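Local coordinates for protein Fe(2+) transporter FeoB (Escherichia coli, PDB 3I8S) that takes up ferrous iron across the inner membrane in a GTP-driven system, its cytosolic G-protein part probably coupling GTP binding to opening of the channel, at residues A[205-210]-A[246-251]; A[94-99]-A[126-131]; A[179-184]-A[242-247]. One frame throughout, in Å; residues are numbered along the deposited sequence.

Contact 1 of 3, residues A[205-210]-A[246-251]; sequences GLQMLE and DARYQC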
ATOM      1  N   GLY A 205       1.807  12.292 -10.083  1.00 19.77           N
ATOM      2  CA  GLY A 205       2.672  12.674 -11.195  1.00 21.80           C
ATOM      3  C   GLY A 205       3.376  11.491 -11.822  1.00 21.55           C
ATOM      4  O   GLY A 205       3.386  11.338 -13.065  1.00 22.01           O
ATOM      5  N   LEU A 206       3.981  10.660 -10.969  1.00 21.79           N
ATOM      6  CA  LEU A 206       4.722   9.476 -11.434  1.00 22.88           C
ATOM      7  C   LEU A 206       3.769   8.447 -12.054  1.00 22.99           C
ATOM      8  O   LEU A 206       4.073   7.858 -13.084  1.00 23.86           O
ATOM      9  CB  LEU A 206       5.501   8.851 -10.278  1.00 23.58           C
ATOM     10  CG  LEU A 206       6.934   9.298 -10.025  1.00 28.10           C
ATOM     11  CD1 LEU A 206       7.584   8.355  -9.019  1.00 34.00           C
ATOM     12  CD2 LEU A 206       7.764   9.356 -11.329  1.00 28.94           C
ATOM     13  N   GLN A 207       2.575   8.273 -11.462  1.00 21.82           N
ATOM     14  CA  GLN A 207       1.597   7.366 -12.031  1.00 21.89           C
ATOM     15  C   GLN A 207       1.188   7.814 -13.425  1.00 22.18           C
ATOM     16  O   GLN A 207       1.025   6.982 -14.331  1.00 23.02           O
ATOM     17  CB  GLN A 207       0.371   7.235 -11.123  1.00 22.46           C
ATOM     18  CG  GLN A 207       0.707   6.591  -9.811  1.00 23.19           C
ATOM     19  CD  GLN A 207       1.061   5.152 -10.007  1.00 27.05           C
ATOM     20  OE1 GLN A 207       2.156   4.725  -9.705  1.00 25.31           O
ATOM     21  NE2 GLN A 207       0.098   4.378 -10.539  1.00 29.55           N
ATOM     22  N   MET A 208       1.034   9.122 -13.618  1.00 21.87           N
ATOM     23  CA  MET A 208       0.609   9.630 -14.925  1.00 22.85           C
ATOM     24  C   MET A 208       1.715   9.407 -15.976  1.00 21.72           C
ATOM     25  O   MET A 208       1.442   9.043 -17.123  1.00 22.41           O
ATOM     26  CB  MET A 208       0.282  11.124 -14.843  1.00 22.13           C
ATOM     27  CG  MET A 208      -0.953  11.501 -14.021  1.00 26.20           C
ATOM     28  SD  MET A 208      -1.041  13.304 -13.842  1.00 27.92           S
ATOM     29  CE  MET A 208      -1.370  13.750 -15.523  1.00 29.70           C
ATOM     30  N   LEU A 209       2.945   9.644 -15.581  1.00 22.72           N
ATOM     31  CA  LEU A 209       4.097   9.385 -16.464  1.00 23.22           C
ATOM     32  C   LEU A 209       4.227   7.889 -16.825  1.00 23.88           C
ATOM     33  O   LEU A 209       4.656   7.553 -17.922  1.00 23.97           O
ATOM     34  CB  LEU A 209       5.388   9.860 -15.800  1.00 23.18           C
ATOM     35  CG  LEU A 209       5.481  11.370 -15.527  1.00 21.68           C
ATOM     36  CD1 LEU A 209       6.661  11.723 -14.598  1.00 24.90           C
ATOM     37  CD2 LEU A 209       5.566  12.129 -16.842  1.00 23.95           C
ATOM     38  N   GLU A 210       3.872   7.013 -15.895  1.00 23.90           N
ATOM     39  CA  GLU A 210       3.842   5.587 -16.148  1.00 25.09           C
ATOM     40  C   GLU A 210       2.722   5.176 -17.119  1.00 25.31           C
ATOM     41  O   GLU A 210       2.777   4.090 -17.689  1.00 26.29           O
ATOM     42  CB  GLU A 210       3.783   4.800 -14.819  1.00 24.50           C
ATOM     43  CG  GLU A 210       4.144   3.345 -15.006  1.00 26.47           C
ATOM     44  CD  GLU A 210       4.052   2.531 -13.734  1.00 30.44           C
ATOM     45  OE1 GLU A 210       3.257   2.907 -12.828  1.00 36.98           O
ATOM     46  OE2 GLU A 210       4.802   1.505 -13.661  1.00 38.60           O
ATOM     47  N   ASP A 246      10.922  -0.346 -13.295  1.00 27.73           N
ATOM     48  CA  ASP A 246      12.176  -1.042 -13.020  1.00 28.10           C
ATOM     49  C   ASP A 246      12.762  -0.545 -11.679  1.00 26.83           C
ATOM     50  O   ASP A 246      13.245  -1.343 -10.884  1.00 26.90           O
ATOM     51  CB  ASP A 246      13.183  -0.868 -14.183  1.00 29.03           C
ATOM     52  CG  ASP A 246      12.955  -1.874 -15.342  1.00 34.30           C
ATOM     53  OD1 ASP A 246      12.281  -2.911 -15.142  1.00 40.65           O
ATOM     54  OD2 ASP A 246      13.479  -1.645 -16.464  1.00 41.96           O
ATOM     55  N   ALA A 247      12.676   0.763 -11.423  1.00 25.83           N
ATOM     56  CA  ALA A 247      13.123   1.325 -10.128  1.00 25.85           C
ATOM     57  C   ALA A 247      12.392   0.612  -8.973  1.00 25.35           C
ATOM     58  O   ALA A 247      13.000   0.227  -7.978  1.00 22.58           O
ATOM     59  CB  ALA A 247      12.893   2.837 -10.053  1.00 26.09           C
ATOM     60  N   ARG A 248      11.082   0.422  -9.127  1.00 23.93           N
ATOM     61  CA  ARG A 248      10.281  -0.251  -8.085  1.00 24.92           C
ATOM     62  C   ARG A 248      10.712  -1.672  -7.864  1.00 22.93           C
ATOM     63  O   ARG A 248      10.987  -2.070  -6.735  1.00 22.28           O
ATOM     64  CB  ARG A 248       8.780  -0.176  -8.404  1.00 24.86           C
ATOM     65  CG  ARG A 248       8.276   1.225  -8.322  1.00 25.02           C
ATOM     66  CD  ARG A 248       6.881   1.394  -8.952  1.00 27.29           C
ATOM     67  NE  ARG A 248       6.480   2.786  -8.897  1.00 27.74           N
ATOM     68  CZ  ARG A 248       5.393   3.259  -9.507  1.00 32.90           C
ATOM     69  NH1 ARG A 248       4.626   2.443 -10.209  1.00 32.38           N
ATOM     70  NH2 ARG A 248       5.085   4.537  -9.407  1.00 33.13           N
ATOM     71  N   TYR A 249      10.839  -2.437  -8.938  1.00 23.81           N
ATOM     72  CA  TYR A 249      11.259  -3.812  -8.796  1.00 24.05           C
ATOM     73  C   TYR A 249      12.695  -3.933  -8.250  1.00 23.73           C
ATOM     74  O   TYR A 249      12.990  -4.826  -7.446  1.00 22.67           O
ATOM     75  CB  TYR A 249      11.017  -4.549 -10.105  1.00 26.39           C
ATOM     76  CG  TYR A 249       9.499  -4.766 -10.369  1.00 26.95           C
ATOM     77  CD1 TYR A 249       8.743  -5.604  -9.548  1.00 29.70           C
ATOM     78  CD2 TYR A 249       8.834  -4.118 -11.402  1.00 30.17           C
ATOM     79  CE1 TYR A 249       7.364  -5.829  -9.776  1.00 30.19           C
ATOM     80  CE2 TYR A 249       7.457  -4.336 -11.650  1.00 29.10           C
ATOM     81  CZ  TYR A 249       6.718  -5.198 -10.832  1.00 29.83           C
ATOM     82  OH  TYR A 249       5.340  -5.402 -11.060  1.00 28.29           O
ATOM     83  N   GLN A 250      13.587  -3.027  -8.654  1.00 23.38           N
ATOM     84  CA  GLN A 250      14.967  -3.026  -8.139  0.50 23.04           C
ATOM     85  C   GLN A 250      14.951  -2.874  -6.622  1.00 23.65           C
ATOM     86  O   GLN A 250      15.664  -3.565  -5.873  1.00 21.68           O
ATOM     87  CB  GLN A 250      15.789  -1.862  -8.712  0.50 23.42           C
ATOM     88  CG  GLN A 250      17.260  -1.892  -8.234  0.50 22.41           C
ATOM     89  CD  GLN A 250      18.020  -0.579  -8.445  0.50 22.83           C
ATOM     90  OE1 GLN A 250      19.252  -0.565  -8.499  0.50 25.08           O
ATOM     91  NE2 GLN A 250      17.297   0.516  -8.518  0.50 17.14           N
ATOM     92  N   CYS A 251      14.150  -1.925  -6.166  1.00 23.78           N
ATOM     93  CA  CYS A 251      14.016  -1.626  -4.762  1.00 23.53           C
ATOM     94  C   CYS A 251      13.563  -2.861  -3.962  1.00 23.30           C
ATOM     95  O   CYS A 251      14.168  -3.244  -2.933  1.00 21.57           O
ATOM     96  CB  CYS A 251      13.024  -0.490  -4.586  1.00 25.72           C
ATOM     97  SG  CYS A 251      12.695  -0.148  -2.866  1.00 31.73           S
TER
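In the FeoB cytosolic helical domain, R248 of helix 240-259 reaches over to Q207 and E210 of helix 198-210. The two segments stand well apart. Their axes come no closer than 13.8 Å and run at 116° to each other, and long side chains from both helices bridge the distance. R248 is stretched from CG to NE, and this carries its guanidinium to the other helix. There the two terminal nitrogens take different partners. R248 NH2 donates to Q207 OE1 at 3.0 Å. It meets the oxygen nearly along the C=O axis, and the amide and guanidinium planes lie only 13° apart. The bond is bent at the hydrogen, so the grip is not ideal. The Q207 chain folds at chi2 (-69°), which brings its amide round toward the arginine. R248 NH1 forms a salt bridge with E210 OE1, also at 3.0 Å. Here the donor lies above the carboxylate plane, and the two flat groups are turned almost at right angles. L206 adds a looser touch, with CB 4.4 Å from R248 NH2. The guanidinium has further partners: R248 NE donates to Y177 OH, and NH1 is hydrogen-bonded to Y103 OH. A methionine in place of R248 would probably leave the E210 carboxylate without its charged mate and take one donor from Q207 OE1. Q207 is also held from the G-domain side, by Q107 of helix 98-111 and by T64. The site thus lies where helices 198-210 and 240-259 of the helical domain face helix 98-111 of the G domain, with L206 packed against helix 179-191.

Contact 2 of 3, residues A[94-99]-A[126-131]; sequences DASNLE and EKQNIR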
ATOM      1  N   ASP A  94       1.530 -11.529   2.470  1.00 22.84           N
ATOM      2  CA  ASP A  94       1.835 -12.968   2.414  1.00 22.27           C
ATOM      3  C   ASP A  94       3.364 -13.239   2.454  1.00 21.96           C
ATOM      4  O   ASP A  94       4.030 -13.063   1.453  1.00 22.67           O
ATOM      5  CB  ASP A  94       1.190 -13.552   1.142  1.00 23.04           C
ATOM      6  CG  ASP A  94       1.478 -15.038   0.915  1.00 22.70           C
ATOM      7  OD1 ASP A  94       2.120 -15.702   1.774  1.00 24.64           O
ATOM      8  OD2 ASP A  94       1.040 -15.614  -0.147  1.00 22.60           O
ATOM      9  N   ALA A  95       3.894 -13.692   3.604  1.00 22.16           N
ATOM     10  CA  ALA A  95       5.326 -14.045   3.731  1.00 22.50           C
ATOM     11  C   ALA A  95       5.854 -15.060   2.689  1.00 21.83           C
ATOM     12  O   ALA A  95       7.051 -15.076   2.375  1.00 23.16           O
ATOM     13  CB  ALA A  95       5.640 -14.528   5.167  1.00 23.11           C
ATOM     14  N   SER A  96       4.975 -15.908   2.146  1.00 21.53           N
ATOM     15  CA  SER A  96       5.387 -16.953   1.231  1.00 22.08           C
ATOM     16  C   SER A  96       5.522 -16.446  -0.204  1.00 21.49           C
ATOM     17  O   SER A  96       5.983 -17.186  -1.070  1.00 21.43           O
ATOM     18  CB  SER A  96       4.434 -18.148   1.278  1.00 22.46           C
ATOM     19  OG  SER A  96       3.175 -17.876   0.736  1.00 22.64           O
ATOM     20  N   ASN A  97       5.115 -15.198  -0.413  1.00 21.48           N
ATOM     21  CA  ASN A  97       5.147 -14.502  -1.697  1.00 22.19           C
ATOM     22  C   ASN A  97       5.516 -13.036  -1.484  1.00 21.87           C
ATOM     23  O   ASN A  97       4.935 -12.116  -2.078  1.00 21.26           O
ATOM     24  CB  ASN A  97       3.808 -14.654  -2.435  1.00 22.81           C
ATOM     25  CG  ASN A  97       3.556 -16.096  -2.887  1.00 25.86           C
ATOM     26  OD1 ASN A  97       4.214 -16.609  -3.834  1.00 30.64           O
ATOM     27  ND2 ASN A  97       2.593 -16.773  -2.230  1.00 27.11           N
ATOM     28  N   LEU A  98       6.542 -12.841  -0.661  1.00 22.08           N
ATOM     29  CA  LEU A  98       6.933 -11.515  -0.230  1.00 22.15           C
ATOM     30  C   LEU A  98       7.225 -10.532  -1.360  1.00 21.87           C
ATOM     31  O   LEU A  98       6.709  -9.415  -1.345  1.00 21.96           O
ATOM     32  CB  LEU A  98       8.161 -11.637   0.680  1.00 22.10           C
ATOM     33  CG  LEU A  98       8.596 -10.334   1.341  1.00 22.30           C
ATOM     34  CD1 LEU A  98       7.504  -9.704   2.211  1.00 23.32           C
ATOM     35  CD2 LEU A  98       9.905 -10.580   2.127  1.00 23.34           C
ATOM     36  N   GLU A  99       8.067 -10.935  -2.316  1.00 22.84           N
ATOM     37  CA  GLU A  99       8.535 -10.034  -3.386  1.00 23.56           C
ATOM     38  C   GLU A  99       7.332  -9.512  -4.181  1.00 22.95           C
ATOM     39  O   GLU A  99       7.154  -8.304  -4.378  1.00 23.43           O
ATOM     40  CB  GLU A  99       9.599 -10.699  -4.284  1.00 24.08           C
ATOM     41  CG  GLU A  99      10.165  -9.764  -5.374  1.00 25.88           C
ATOM     42  CD  GLU A  99      11.598 -10.077  -5.835  1.00 28.33           C
ATOM     43  OE1 GLU A  99      12.244 -11.031  -5.320  1.00 34.64           O
ATOM     44  OE2 GLU A  99      12.077  -9.360  -6.738  1.00 33.66           O
ATOM     45  N   GLU A 126       7.836 -20.983   6.192  1.00 31.26           N
ATOM     46  CA  GLU A 126       8.746 -21.874   6.922  1.00 32.29           C
ATOM     47  C   GLU A 126       8.854 -23.208   6.193  1.00 31.96           C
ATOM     48  O   GLU A 126       9.951 -23.730   5.956  1.00 31.20           O
ATOM     49  CB  GLU A 126       8.198 -22.086   8.340  1.00 32.17           C
ATOM     50  CG  GLU A 126       9.047 -22.949   9.276  1.00 33.16           C
ATOM     51  CD  GLU A 126       8.342 -23.189  10.616  1.00 34.78           C
ATOM     52  OE1 GLU A 126       7.607 -22.270  11.076  1.00 42.76           O
ATOM     53  OE2 GLU A 126       8.513 -24.284  11.202  1.00 39.81           O
ATOM     54  N   LYS A 127       7.695 -23.726   5.806  1.00 32.51           N
ATOM     55  CA  LYS A 127       7.620 -24.974   5.068  1.00 33.62           C
ATOM     56  C   LYS A 127       8.230 -24.909   3.679  1.00 33.75           C
ATOM     57  O   LYS A 127       8.627 -25.934   3.135  1.00 33.80           O
ATOM     58  CB  LYS A 127       6.180 -25.476   5.010  1.00 34.03           C
ATOM     59  CG  LYS A 127       5.792 -26.212   6.296  1.00 36.01           C
ATOM     60  CD  LYS A 127       6.590 -27.504   6.469  1.00 37.97           C
ATOM     61  CE  LYS A 127       7.247 -27.594   7.850  1.00 39.07           C
ATOM     62  NZ  LYS A 127       7.815 -28.955   8.077  1.00 35.23           N
ATOM     63  N   GLN A 128       8.343 -23.701   3.135  1.00 33.88           N
ATOM     64  CA  GLN A 128       9.088 -23.464   1.895  1.00 34.24           C
ATOM     65  C   GLN A 128      10.558 -23.085   2.165  1.00 33.59           C
ATOM     66  O   GLN A 128      11.263 -22.642   1.259  1.00 32.74           O
ATOM     67  CB  GLN A 128       8.397 -22.373   1.059  1.00 34.62           C
ATOM     68  CG  GLN A 128       7.008 -22.764   0.558  1.00 35.93           C
ATOM     69  CD  GLN A 128       6.310 -21.664  -0.244  1.00 37.32           C
ATOM     70  OE1 GLN A 128       6.567 -20.466  -0.066  1.00 42.75           O
ATOM     71  NE2 GLN A 128       5.395 -22.073  -1.121  1.00 42.47           N
ATOM     72  N   ASN A 129      11.019 -23.280   3.402  1.00 33.31           N
ATOM     73  CA  ASN A 129      12.407 -23.018   3.765  1.00 33.12           C
ATOM     74  C   ASN A 129      12.756 -21.526   3.670  1.00 32.77           C
ATOM     75  O   ASN A 129      13.862 -21.174   3.280  1.00 32.76           O
ATOM     76  CB  ASN A 129      13.339 -23.840   2.859  1.00 32.77           C
ATOM     77  CG  ASN A 129      14.713 -24.072   3.458  1.00 33.17           C
ATOM     78  OD1 ASN A 129      15.583 -24.662   2.817  1.00 34.32           O
ATOM     79  ND2 ASN A 129      14.910 -23.641   4.689  1.00 32.31           N
ATOM     80  N   ILE A 130      11.811 -20.647   4.001  1.00 32.80           N
ATOM     81  CA  ILE A 130      12.101 -19.217   4.016  1.00 32.92           C
ATOM     82  C   ILE A 130      11.827 -18.627   5.410  1.00 32.58           C
ATOM     83  O   ILE A 130      10.745 -18.837   5.983  1.00 31.14           O
ATOM     84  CB  ILE A 130      11.378 -18.432   2.863  1.00 32.63           C
ATOM     85  CG1 ILE A 130      11.221 -16.962   3.220  1.00 33.03           C
ATOM     86  CG2 ILE A 130      10.035 -19.018   2.504  1.00 33.97           C
ATOM     87  CD1 ILE A 130      10.525 -16.203   2.171  1.00 33.92           C
ATOM     88  N   ARG A 131      12.840 -17.935   5.947  1.00 32.65           N
ATOM     89  CA  ARG A 131      12.707 -17.113   7.152  1.00 33.02           C
ATOM     90  C   ARG A 131      12.795 -15.644   6.735  1.00 31.90           C
ATOM     91  O   ARG A 131      13.618 -15.281   5.889  1.00 31.24           O
ATOM     92  CB  ARG A 131      13.808 -17.414   8.181  1.00 33.83           C
ATOM     93  CG  ARG A 131      13.607 -16.666   9.543  1.00 34.32           C
ATOM     94  CD  ARG A 131      14.843 -16.730  10.496  1.00 38.02           C
ATOM     95  NE  ARG A 131      14.527 -16.300  11.882  1.00 40.96           N
ATOM     96  CZ  ARG A 131      14.311 -15.032  12.274  1.00 43.85           C
ATOM     97  NH1 ARG A 131      14.381 -14.022  11.405  1.00 44.40           N
ATOM     98  NH2 ARG A 131      14.025 -14.769  13.553  1.00 44.44           N
TER
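A chi1 of 157° turns the CG1 branch of I130 away from the backbone N, and CD1 then points toward A95, while Q128 is extended beyond CG and brings its amide to S96. The place is the G domain, a P-loop GTPase fold. Segment 94-99 leaves the end of strand 88-94 and enters helix 98-111. Segment 126-131 closes helix 122-127 and starts strand 130-132. A Schellman motif ends that helix, with N129 at positive phi as its C-prime residue. The first segment is shaped by D94. Its OD1 accepts from S96 N at 2.9 Å, an Asx turn, and from S96 OG at 2.6 Å. Its OD2 takes N97 ND2 at 2.8 Å in a nearly straight bond (175°). One carboxylate thus ties down the turn that offers A95 and S96 to the other segment. Across the contact the touches are van der Waals ones. I130 CD1 rests 3.7 Å from A95 O. The methyl of A95 packs on L122, a residue of the GTP-binding site, and on A125, so this corner adjoins the nucleotide pocket. I130 also leans on A125 and on S260 of strand 260-262. At the more open side, Q128 OE1 comes to 3.4 Å from S96 CB and lies 3.5 Å from S96 O, which is an acceptor like itself.

Contact 3 of 3, residues A[179-184]-A[242-247]; sequences QPLLNE and LHIADA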
ATOM      1  N   GLN A 179      16.500  10.983 -11.777  1.00 26.22           N
ATOM      2  CA  GLN A 179      16.163  12.397 -11.441  1.00 26.62           C
ATOM      3  C   GLN A 179      15.218  13.065 -12.472  1.00 25.75           C
ATOM      4  O   GLN A 179      14.341  13.842 -12.085  1.00 24.83           O
ATOM      5  CB  GLN A 179      17.402  13.256 -11.244  1.00 27.53           C
ATOM      6  CG  GLN A 179      17.106  14.628 -10.582  1.00 28.17           C
ATOM      7  CD  GLN A 179      16.544  14.495  -9.178  1.00 32.82           C
ATOM      8  OE1 GLN A 179      17.132  13.816  -8.341  1.00 35.39           O
ATOM      9  NE2 GLN A 179      15.381  15.120  -8.917  1.00 34.46           N
ATOM     10  N   PRO A 180      15.385  12.782 -13.772  1.00 24.58           N
ATOM     11  CA  PRO A 180      14.415  13.444 -14.670  1.00 24.94           C
ATOM     12  C   PRO A 180      12.956  13.041 -14.368  1.00 24.68           C
ATOM     13  O   PRO A 180      12.056  13.885 -14.455  1.00 23.80           O
ATOM     14  CB  PRO A 180      14.875  12.994 -16.070  1.00 24.19           C
ATOM     15  CG  PRO A 180      16.275  12.640 -15.911  1.00 25.07           C
ATOM     16  CD  PRO A 180      16.360  12.008 -14.548  1.00 25.60           C
ATOM     17  N   LEU A 181      12.714  11.773 -13.991  1.00 24.14           N
ATOM     18  CA  LEU A 181      11.374  11.315 -13.653  1.00 24.34           C
ATOM     19  C   LEU A 181      10.833  12.122 -12.478  1.00 24.46           C
ATOM     20  O   LEU A 181       9.685  12.574 -12.510  1.00 24.25           O
ATOM     21  CB  LEU A 181      11.347   9.814 -13.338  1.00 24.26           C
ATOM     22  CG  LEU A 181      11.757   8.877 -14.500  1.00 25.80           C
ATOM     23  CD1 LEU A 181      12.034   7.417 -14.053  1.00 26.56           C
ATOM     24  CD2 LEU A 181      10.699   8.917 -15.611  1.00 26.91           C
ATOM     25  N   LEU A 182      11.671  12.288 -11.451  1.00 25.19           N
ATOM     26  CA  LEU A 182      11.280  13.035 -10.259  1.00 24.64           C
ATOM     27  C   LEU A 182      10.999  14.493 -10.605  1.00 24.19           C
ATOM     28  O   LEU A 182      10.009  15.043 -10.115  1.00 24.01           O
ATOM     29  CB  LEU A 182      12.359  12.962  -9.203  1.00 25.86           C
ATOM     30  CG  LEU A 182      12.585  11.588  -8.566  1.00 26.87           C
ATOM     31  CD1 LEU A 182      13.752  11.759  -7.612  1.00 29.76           C
ATOM     32  CD2 LEU A 182      11.330  11.042  -7.853  1.00 29.76           C
ATOM     33  N   ASN A 183      11.862  15.088 -11.428  1.00 22.77           N
ATOM     34  CA  ASN A 183      11.709  16.492 -11.882  1.00 23.65           C
ATOM     35  C   ASN A 183      10.378  16.716 -12.581  1.00 23.39           C
ATOM     36  O   ASN A 183       9.637  17.680 -12.263  1.00 22.95           O
ATOM     37  CB  ASN A 183      12.834  16.911 -12.824  1.00 23.95           C
ATOM     38  CG  ASN A 183      14.171  17.123 -12.116  1.00 24.43           C
ATOM     39  OD1 ASN A 183      14.260  17.152 -10.886  1.00 25.18           O
ATOM     40  ND2 ASN A 183      15.216  17.258 -12.902  1.00 29.27           N
ATOM     41  N   GLU A 184      10.068  15.853 -13.541  1.00 23.69           N
ATOM     42  CA  GLU A 184       8.775  15.963 -14.285  1.00 23.68           C
ATOM     43  C   GLU A 184       7.560  15.695 -13.412  1.00 23.48           C
ATOM     44  O   GLU A 184       6.530  16.392 -13.535  1.00 21.45           O
ATOM     45  CB  GLU A 184       8.758  15.029 -15.498  1.00 24.58           C
ATOM     46  CG  GLU A 184       9.858  15.351 -16.536  1.00 23.57           C
ATOM     47  CD  GLU A 184       9.642  16.664 -17.307  1.00 26.09           C
ATOM     48  OE1 GLU A 184       8.581  17.321 -17.188  1.00 25.12           O
ATOM     49  OE2 GLU A 184      10.546  17.041 -18.028  1.00 26.25           O
ATOM     50  N   LEU A 242       8.988   2.372 -18.329  1.00 29.11           N
ATOM     51  CA  LEU A 242       9.653   1.171 -17.865  1.00 29.40           C
ATOM     52  C   LEU A 242      10.704   1.480 -16.805  1.00 29.70           C
ATOM     53  O   LEU A 242      10.947   0.648 -15.918  1.00 29.14           O
ATOM     54  CB  LEU A 242      10.314   0.481 -19.038  1.00 29.40           C
ATOM     55  CG  LEU A 242      10.958  -0.893 -18.888  1.00 29.85           C
ATOM     56  CD1 LEU A 242      10.132  -1.787 -17.997  1.00 32.37           C
ATOM     57  CD2 LEU A 242      11.158  -1.521 -20.275  1.00 31.21           C
ATOM     58  N   HIS A 243      11.346   2.651 -16.893  1.00 29.03           N
ATOM     59  CA  HIS A 243      12.279   3.052 -15.822  1.00 28.68           C
ATOM     60  C   HIS A 243      11.590   3.226 -14.470  1.00 28.38           C
ATOM     61  O   HIS A 243      12.182   2.935 -13.424  1.00 27.51           O
ATOM     62  CB  HIS A 243      13.016   4.347 -16.165  1.00 28.99           C
ATOM     63  CG  HIS A 243      14.120   4.172 -17.158  1.00 29.76           C
ATOM     64  ND1 HIS A 243      15.440   4.017 -16.791  1.00 35.92           N
ATOM     65  CD2 HIS A 243      14.100   4.144 -18.507  1.00 29.12           C
ATOM     66  CE1 HIS A 243      16.187   3.907 -17.876  1.00 34.14           C
ATOM     67  NE2 HIS A 243      15.394   3.972 -18.932  1.00 33.64           N
ATOM     68  N   ILE A 244      10.367   3.748 -14.482  1.00 27.60           N
ATOM     69  CA  ILE A 244       9.546   3.887 -13.259  1.00 27.79           C
ATOM     70  C   ILE A 244       9.341   2.502 -12.670  1.00 28.05           C
ATOM     71  O   ILE A 244       9.675   2.260 -11.524  1.00 25.78           O
ATOM     72  CB  ILE A 244       8.193   4.580 -13.526  1.00 28.04           C
ATOM     73  CG1 ILE A 244       8.387   6.007 -14.019  1.00 29.08           C
ATOM     74  CG2 ILE A 244       7.310   4.627 -12.242  1.00 27.76           C
ATOM     75  CD1 ILE A 244       7.070   6.682 -14.540  1.00 27.61           C
ATOM     76  N   ALA A 245       8.846   1.574 -13.486  1.00 28.36           N
ATOM     77  CA  ALA A 245       8.566   0.205 -13.015  1.00 28.34           C
ATOM     78  C   ALA A 245       9.828  -0.497 -12.539  1.00 28.46           C
ATOM     79  O   ALA A 245       9.812  -1.134 -11.474  1.00 28.18           O
ATOM     80  CB  ALA A 245       7.854  -0.612 -14.110  1.00 28.78           C
ATOM     81  N   ASP A 246      10.922  -0.346 -13.295  1.00 27.73           N
ATOM     82  CA  ASP A 246      12.176  -1.042 -13.020  1.00 28.10           C
ATOM     83  C   ASP A 246      12.762  -0.545 -11.679  1.00 26.83           C
ATOM     84  O   ASP A 246      13.245  -1.343 -10.884  1.00 26.90           O
ATOM     85  CB  ASP A 246      13.183  -0.868 -14.183  1.00 29.03           C
ATOM     86  CG  ASP A 246      12.955  -1.874 -15.342  1.00 34.30           C
ATOM     87  OD1 ASP A 246      12.281  -2.911 -15.142  1.00 40.65           O
ATOM     88  OD2 ASP A 246      13.479  -1.645 -16.464  1.00 41.96           O
ATOM     89  N   ALA A 247      12.676   0.763 -11.423  1.00 25.83           N
ATOM     90  CA  ALA A 247      13.123   1.325 -10.128  1.00 25.85           C
ATOM     91  C   ALA A 247      12.392   0.612  -8.973  1.00 25.35           C
ATOM     92  O   ALA A 247      13.000   0.227  -7.978  1.00 22.58           O
ATOM     93  CB  ALA A 247      12.893   2.837 -10.053  1.00 26.09           C
TER
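Both segments are helical, and their backbones come nearest where L181 CA and I244 CA lie 7.7 Å apart. Segment 179-184 is the first part of helix 179-191, and segment 242-247 lies early in helix 240-259. L181 points at the other helix and carries the contact with its two methyls. Its CG stands anti to the carbonyl carbon (chi1 -62°), with the branch directed toward helix 240-259. L181 CD1 touches I244 CG1 at 3.9 Å, and L181 CD2 reaches the same carbon at 4.0 Å. The CG1 methylene of I244 is therefore met by both prongs of the leucine fork. L181 CD1 also lies 3.9 Å from H243 CB. The histidine gives only this root of its side chain, and the imidazole leads away from the leucine. This is apolar helix-helix packing within the FeoB cytosolic helical domain. I244 also packs on L209 and E210 of helix 198-210 and on Y177, so one side chain is wedged between three parts of the domain. On the first segment, E184 is salt-bridged to R232 of helix 226-236, and P180 packs on L233 of that helix. Nearer the surface, Q179 NE2 donates to N183 OD1 at 3.0 Å, one turn further along.

In the fold
Contacts 1 and 3 belong together. Both use helix 240-259, share D246 and A247, and have centres about 6 Å apart. I244 CD1 packs against the backbone of 205-210, so the two meet directly. Both are buried, but their chemistry differs. Contact 1 is polar and charged, set where the helical domain faces the G domain. Contact 3 is apolar and joins helices inside the helical domain. Contact 2 is only partly buried and lies in the G domain, its centre about 25 Å from that of contact 1 and 30 Å from that of contact 3. Its side-chain hydrogen bonds lie within 94-99. Helix 98-111 begins at contact 2 and supplies Y103 and Q107 to contact 1.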